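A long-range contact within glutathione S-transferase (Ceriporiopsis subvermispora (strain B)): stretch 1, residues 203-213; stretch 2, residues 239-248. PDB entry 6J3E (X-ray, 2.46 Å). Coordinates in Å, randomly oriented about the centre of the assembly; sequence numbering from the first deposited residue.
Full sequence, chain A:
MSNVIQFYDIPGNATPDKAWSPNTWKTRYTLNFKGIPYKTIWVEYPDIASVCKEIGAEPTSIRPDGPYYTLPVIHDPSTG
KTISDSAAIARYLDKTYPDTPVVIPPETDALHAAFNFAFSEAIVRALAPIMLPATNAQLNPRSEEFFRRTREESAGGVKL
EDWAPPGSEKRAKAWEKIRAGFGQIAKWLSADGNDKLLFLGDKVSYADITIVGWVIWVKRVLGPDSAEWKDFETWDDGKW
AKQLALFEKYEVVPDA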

# COMPACT_ATOMS: atom_id res chain seq x y z
N LYS A 203 -2.76 -20.48 -0.70
CA LYS A 203 -1.34 -20.62 -0.99
C LYS A 203 -0.53 -19.53 -0.28
O LYS A 203 -0.96 -18.38 -0.18
CB LYS A 203 -1.09 -20.55 -2.49
CG LYS A 203 -1.85 -21.59 -3.30
CD LYS A 203 -2.56 -20.97 -4.50
CE LYS A 203 -1.60 -20.20 -5.41
NZ LYS A 203 -2.33 -19.55 -6.55
N VAL A 204 0.66 -19.90 0.20
CA VAL A 204 1.59 -18.95 0.78
C VAL A 204 2.18 -18.05 -0.30
O VAL A 204 2.50 -18.50 -1.41
CB VAL A 204 2.70 -19.70 1.53
CG1 VAL A 204 3.93 -18.81 1.70
CG2 VAL A 204 2.19 -20.17 2.85
N SER A 205 2.32 -16.77 0.02
CA SER A 205 2.92 -15.80 -0.88
C SER A 205 3.96 -15.00 -0.11
O SER A 205 4.03 -15.08 1.13
CB SER A 205 1.85 -14.86 -1.45
OG SER A 205 1.12 -14.29 -0.38
N TYR A 206 4.76 -14.21 -0.83
CA TYR A 206 5.75 -13.38 -0.14
C TYR A 206 5.08 -12.37 0.78
O TYR A 206 5.71 -11.91 1.74
CB TYR A 206 6.69 -12.67 -1.13
CG TYR A 206 7.74 -11.75 -0.47
CD1 TYR A 206 8.85 -12.27 0.20
CD2 TYR A 206 7.61 -10.37 -0.53
CE1 TYR A 206 9.80 -11.42 0.80
CE2 TYR A 206 8.55 -9.52 0.09
CZ TYR A 206 9.64 -10.05 0.74
OH TYR A 206 10.54 -9.20 1.34
N ALA A 207 3.81 -12.02 0.53
CA ALA A 207 3.14 -11.04 1.38
C ALA A 207 2.91 -11.60 2.78
O ALA A 207 3.03 -10.87 3.77
CB ALA A 207 1.82 -10.58 0.74
N ASP A 208 2.58 -12.89 2.86
CA ASP A 208 2.48 -13.58 4.13
C ASP A 208 3.83 -13.63 4.82
O ASP A 208 3.92 -13.44 6.04
CB ASP A 208 1.97 -15.01 3.91
CG ASP A 208 0.79 -15.08 2.96
OD1 ASP A 208 -0.19 -14.31 3.15
OD2 ASP A 208 0.85 -15.90 2.02
N ILE A 209 4.88 -13.92 4.06
CA ILE A 209 6.22 -14.00 4.62
C ILE A 209 6.62 -12.66 5.18
O ILE A 209 7.24 -12.57 6.25
CB ILE A 209 7.21 -14.52 3.56
CG1 ILE A 209 6.81 -15.92 3.12
CG2 ILE A 209 8.64 -14.49 4.07
CD1 ILE A 209 7.61 -16.45 1.96
N THR A 210 6.22 -11.58 4.49
CA THR A 210 6.54 -10.23 4.97
C THR A 210 6.00 -10.00 6.37
O THR A 210 6.68 -9.43 7.23
CB THR A 210 5.97 -9.20 4.00
OG1 THR A 210 6.59 -9.33 2.72
CG2 THR A 210 6.19 -7.80 4.53
N ILE A 211 4.77 -10.44 6.62
CA ILE A 211 4.14 -10.16 7.90
C ILE A 211 4.83 -10.95 9.01
O ILE A 211 5.20 -10.40 10.05
CB ILE A 211 2.63 -10.45 7.82
CG1 ILE A 211 2.00 -9.56 6.74
CG2 ILE A 211 1.96 -10.20 9.14
CD1 ILE A 211 0.57 -9.86 6.44
N VAL A 212 5.05 -12.25 8.79
CA VAL A 212 5.65 -13.04 9.87
C VAL A 212 7.09 -12.62 10.09
O VAL A 212 7.62 -12.76 11.20
CB VAL A 212 5.51 -14.55 9.57
CG1 VAL A 212 4.04 -14.96 9.63
CG2 VAL A 212 6.11 -14.86 8.22
N GLY A 213 7.75 -12.09 9.06
CA GLY A 213 9.07 -11.53 9.27
C GLY A 213 9.06 -10.47 10.35
O GLY A 213 9.84 -10.52 11.31
N LYS A 239 -5.28 -13.31 15.15
CA LYS A 239 -4.90 -13.56 13.75
C LYS A 239 -3.39 -13.64 13.57
O LYS A 239 -2.89 -14.47 12.80
CB LYS A 239 -5.47 -12.48 12.83
CG LYS A 239 -5.07 -12.67 11.36
CD LYS A 239 -5.69 -11.62 10.45
CE LYS A 239 -7.21 -11.80 10.33
NZ LYS A 239 -7.60 -13.08 9.67
N TRP A 240 -2.64 -12.80 14.28
CA TRP A 240 -1.20 -12.75 14.04
C TRP A 240 -0.50 -13.94 14.68
O TRP A 240 0.45 -14.49 14.10
CB TRP A 240 -0.65 -11.43 14.53
CG TRP A 240 -1.57 -10.32 14.10
CD1 TRP A 240 -2.24 -9.43 14.91
CD2 TRP A 240 -1.95 -10.01 12.76
NE1 TRP A 240 -2.99 -8.57 14.14
CE2 TRP A 240 -2.83 -8.91 12.82
CE3 TRP A 240 -1.61 -10.53 11.50
CZ2 TRP A 240 -3.39 -8.33 11.67
CZ3 TRP A 240 -2.16 -9.97 10.36
CH2 TRP A 240 -3.05 -8.88 10.45
N ALA A 241 -0.98 -14.36 15.85
CA ALA A 241 -0.46 -15.57 16.46
C ALA A 241 -0.65 -16.75 15.53
O ALA A 241 0.26 -17.58 15.36
CB ALA A 241 -1.14 -15.82 17.81
N LYS A 242 -1.80 -16.81 14.86
CA LYS A 242 -2.09 -17.94 13.98
C LYS A 242 -1.15 -17.97 12.78
O LYS A 242 -0.66 -19.04 12.39
CB LYS A 242 -3.55 -17.88 13.55
CG LYS A 242 -4.49 -17.92 14.75
CD LYS A 242 -5.95 -17.75 14.38
CE LYS A 242 -6.82 -17.74 15.64
NZ LYS A 242 -8.22 -17.31 15.36
N GLN A 243 -0.84 -16.82 12.19
CA GLN A 243 0.14 -16.82 11.12
C GLN A 243 1.49 -17.31 11.61
O GLN A 243 2.17 -18.07 10.91
CB GLN A 243 0.29 -15.43 10.52
CG GLN A 243 -0.91 -15.09 9.70
CD GLN A 243 -0.89 -13.66 9.28
OE1 GLN A 243 -0.39 -12.81 10.01
NE2 GLN A 243 -1.45 -13.37 8.12
N LEU A 244 1.90 -16.89 12.81
CA LEU A 244 3.14 -17.39 13.37
C LEU A 244 3.12 -18.91 13.45
O LEU A 244 4.07 -19.58 13.03
CB LEU A 244 3.39 -16.77 14.75
CG LEU A 244 4.09 -15.42 14.74
CD1 LEU A 244 4.69 -15.11 16.10
CD2 LEU A 244 5.16 -15.46 13.69
N ALA A 245 2.01 -19.47 13.95
CA ALA A 245 1.92 -20.92 14.08
C ALA A 245 2.01 -21.61 12.73
O ALA A 245 2.71 -22.61 12.58
CB ALA A 245 0.62 -21.30 14.79
N LEU A 246 1.32 -21.06 11.73
CA LEU A 246 1.34 -21.65 10.40
C LEU A 246 2.75 -21.76 9.84
O LEU A 246 3.04 -22.68 9.06
CB LEU A 246 0.47 -20.81 9.47
CG LEU A 246 -1.03 -21.05 9.54
CD1 LEU A 246 -1.73 -19.99 8.71
CD2 LEU A 246 -1.35 -22.46 9.04
N PHE A 247 3.63 -20.84 10.21
CA PHE A 247 4.98 -20.78 9.69
C PHE A 247 6.00 -21.41 10.62
O PHE A 247 7.18 -21.49 10.26
CB PHE A 247 5.38 -19.33 9.41
CG PHE A 247 4.78 -18.78 8.15
CD1 PHE A 247 3.55 -18.14 8.18
CD2 PHE A 247 5.43 -18.93 6.93
CE1 PHE A 247 2.98 -17.65 7.02
CE2 PHE A 247 4.86 -18.44 5.75
CZ PHE A 247 3.64 -17.80 5.79
N GLU A 248 5.58 -21.85 11.81
CA GLU A 248 6.53 -22.30 12.82
C GLU A 248 7.53 -23.30 12.27
O GLU A 248 8.73 -23.20 12.52
CB GLU A 248 5.78 -22.89 14.00
CG GLU A 248 6.67 -23.21 15.16
CD GLU A 248 5.88 -23.36 16.43
OE1 GLU A 248 6.51 -23.40 17.51
OE2 GLU A 248 4.63 -23.42 16.34

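The helix that starts at Tyr206 and the helix of the second stretch cross steeply, their N-to-C directions 109° apart and their axes 9.9 Å apart at closest approach; the backbones come nearest where Val212 CA lies 6.1 Å from Leu244 CA. No hydrogen bond links the stretches; backbone hydrogen bonds run within each helix, as in Thr210 N to Tyr206 O (2.8 Å) and Leu246 N to Lys242 O (2.9 Å), and apolar packing makes most of the contact. Ser205 occupies the N-cap position of the first helix, and its N donates to Asp208 OD2 (2.6 Å), tying the first turn together. Phe247 and Val212 dominate the interface. Val212 CG2 sits over one face of the Phe247 ring, 4.1 Å from its centroid and 10° off the normal, a CH-pi contact, while Val212 CG1 reaches Phe247 CD1 at 3.5 Å. The far end of the ring meets Val204 CG2 at Phe247 CZ (4.0 Å), Asp208 CB at the same CZ (3.8 Å) and Ile209 CG1 at Phe247 CE2 (4.1 Å); Asp208 thus offers its methylene to the ring while its carboxylate serves polar partners. Val212 CB also touches Leu244 CD2 (4.2 Å). Ile211 CG2 packs obliquely against Trp240 CE3 (4.3 Å) and lies 3.6 Å from Gln243 OE1, a van der Waals contact, since a methyl group offers no polar hydrogen.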